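Local coordinates for protein acetyl-CoA acetyltransferase (Mycobacterium smegmatis, PDB 4EGV) that adopts the thiolase fold as a monomeric thiolase-like protein type 1 and probably has acyltransferase activity, at residues D336-D341 with P399-L404. Residues are numbered along the deposited sequence; the frame is centred on the assembly and turned at random.
Sequences DVAAFD and PGQFAL
V337 CG1 sits over one face of the F340 ring, nearer its margin than its centre, 3.7 Å from the ring plane, while L404 meets the ring obliquely: L404 CB and CD2 each lie 4.0 Å from F340 CD1. CG of L404 stands anti to its backbone N (chi1 -171°), which carries the isobutyl end to where CD2 reaches the ring. The strand pairing itself brings L404 CB near V337 CG1, so V337, F340 and L404 form one apolar cluster. The F402 ring turns away from 336-341 and packs instead on I332, I419 and S421. The backbones run parallel: A338 N donates to F402 O (2.9 Å), L404 N to A339 O (3.0 Å) and D341 N to L404 O (2.9 Å), and each donor N lies nearly on the C=O axis of its acceptor. Beside this ladder A403 CA gives a CA-H...O contact to A339 O. A338 CB faces the other segment and meets the extended Q401 side chain, with NE2 nearest. The D341 carboxylate leads away from 399-404 and is hydrogen-bonded to L369 N and Y383 OH. Strand 337-342 is outermost at this end of the mixed sheet; strand 402-409 separates it from antiparallel 414-421, where V417 and I419 receive L404, and the connection between the paired strands includes helices 348-357 and 383-397.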
loop_
_atom_site.group_PDB
_atom_site.type_symbol
_atom_site.label_atom_id
_atom_site.label_comp_id
_atom_site.label_asym_id
_atom_site.label_seq_id
_atom_site.Cartn_x
_atom_site.Cartn_y
_atom_site.Cartn_z
ATOM N N ASP A 336 -21.036 -7.229 0.060
ATOM C CA ASP A 336 -20.916 -8.446 0.859
ATOM C C ASP A 336 -19.715 -8.462 1.848
ATOM O O ASP A 336 -19.615 -9.343 2.697
ATOM C CB ASP A 336 -20.900 -9.688 -0.067
ATOM C CG ASP A 336 -22.166 -9.813 -0.946
ATOM O OD1 ASP A 336 -23.261 -9.459 -0.506
ATOM O OD2 ASP A 336 -22.082 -10.284 -2.092
ATOM N N VAL A 337 -18.810 -7.488 1.699
ATOM C CA VAL A 337 -17.623 -7.298 2.537
ATOM C C VAL A 337 -17.999 -6.633 3.869
ATOM O O VAL A 337 -18.740 -5.652 3.903
ATOM C CB VAL A 337 -16.576 -6.427 1.814
ATOM C CG1 VAL A 337 -15.331 -6.304 2.617
ATOM C CG2 VAL A 337 -16.219 -7.007 0.503
ATOM N N ALA A 338 -17.474 -7.186 4.956
ATOM C CA ALA A 338 -17.745 -6.711 6.294
ATOM C C ALA A 338 -16.707 -5.711 6.840
ATOM O O ALA A 338 -17.037 -4.854 7.652
ATOM C CB ALA A 338 -17.889 -7.885 7.221
ATOM N N ALA A 339 -15.459 -5.828 6.386
ATOM C CA ALA A 339 -14.333 -5.019 6.885
ATOM C C ALA A 339 -13.285 -4.815 5.804
ATOM O O ALA A 339 -13.050 -5.704 4.994
ATOM C CB ALA A 339 -13.703 -5.646 8.135
ATOM N N PHE A 340 -12.673 -3.629 5.808
ATOM C CA PHE A 340 -11.624 -3.241 4.855
ATOM C C PHE A 340 -10.358 -2.823 5.585
ATOM O O PHE A 340 -10.440 -2.155 6.589
ATOM C CB PHE A 340 -12.071 -2.041 3.998
ATOM C CG PHE A 340 -13.196 -2.335 3.053
ATOM C CD1 PHE A 340 -12.938 -2.770 1.763
ATOM C CD2 PHE A 340 -14.518 -2.150 3.443
ATOM C CE1 PHE A 340 -13.960 -3.032 0.896
ATOM C CE2 PHE A 340 -15.555 -2.423 2.579
ATOM C CZ PHE A 340 -15.274 -2.866 1.306
ATOM N N ASP A 341 -9.205 -3.250 5.072
ATOM C CA ASP A 341 -7.923 -2.592 5.324
ATOM C C ASP A 341 -7.317 -2.176 4.001
ATOM O O ASP A 341 -6.807 -2.995 3.253
ATOM C CB ASP A 341 -6.920 -3.438 6.108
ATOM C CG ASP A 341 -5.744 -2.595 6.650
ATOM O OD1 ASP A 341 -5.861 -2.027 7.736
ATOM O OD2 ASP A 341 -4.695 -2.504 5.993
ATOM N N PRO A 399 -17.540 -15.438 12.186
ATOM C CA PRO A 399 -17.388 -16.516 11.181
ATOM C C PRO A 399 -18.416 -16.422 10.044
ATOM O O PRO A 399 -19.569 -16.111 10.286
ATOM C CB PRO A 399 -17.559 -17.806 12.002
ATOM C CG PRO A 399 -17.578 -17.367 13.464
ATOM C CD PRO A 399 -18.031 -15.944 13.487
ATOM N N GLY A 400 -17.997 -16.672 8.814
ATOM C CA GLY A 400 -18.895 -16.531 7.673
ATOM C C GLY A 400 -18.774 -15.226 6.888
ATOM O O GLY A 400 -19.012 -15.219 5.682
ATOM N N GLN A 401 -18.410 -14.124 7.563
ATOM C CA GLN A 401 -18.184 -12.820 6.919
ATOM C C GLN A 401 -16.851 -12.702 6.143
ATOM O O GLN A 401 -15.981 -13.544 6.275
ATOM C CB GLN A 401 -18.354 -11.730 7.950
ATOM C CG GLN A 401 -19.811 -11.443 8.249
ATOM C CD GLN A 401 -19.979 -10.612 9.499
ATOM O OE1 GLN A 401 -20.362 -11.128 10.534
ATOM N NE2 GLN A 401 -19.676 -9.330 9.416
ATOM N N PHE A 402 -16.723 -11.662 5.325
ATOM C CA PHE A 402 -15.587 -11.487 4.422
ATOM C C PHE A 402 -14.848 -10.203 4.666
ATOM O O PHE A 402 -15.469 -9.210 4.879
ATOM C CB PHE A 402 -16.058 -11.495 2.968
ATOM C CG PHE A 402 -16.454 -12.840 2.469
ATOM C CD1 PHE A 402 -15.593 -13.584 1.678
ATOM C CD2 PHE A 402 -17.696 -13.375 2.794
ATOM C CE1 PHE A 402 -15.971 -14.848 1.207
ATOM C CE2 PHE A 402 -18.080 -14.627 2.342
ATOM C CZ PHE A 402 -17.227 -15.362 1.539
ATOM N N ALA A 403 -13.507 -10.243 4.606
ATOM C CA ALA A 403 -12.588 -9.047 4.792
ATOM C C ALA A 403 -11.620 -8.809 3.621
ATOM O O ALA A 403 -10.906 -9.708 3.204
ATOM C CB ALA A 403 -11.802 -9.163 6.087
ATOM N N LEU A 404 -11.596 -7.589 3.113
ATOM C CA LEU A 404 -10.726 -7.240 2.002
ATOM C C LEU A 404 -9.466 -6.481 2.473
ATOM O O LEU A 404 -9.548 -5.528 3.260
ATOM C CB LEU A 404 -11.518 -6.442 0.962
ATOM C CG LEU A 404 -10.877 -6.145 -0.384
ATOM C CD1 LEU A 404 -11.896 -6.177 -1.458
ATOM C CD2 LEU A 404 -10.173 -4.798 -0.389
#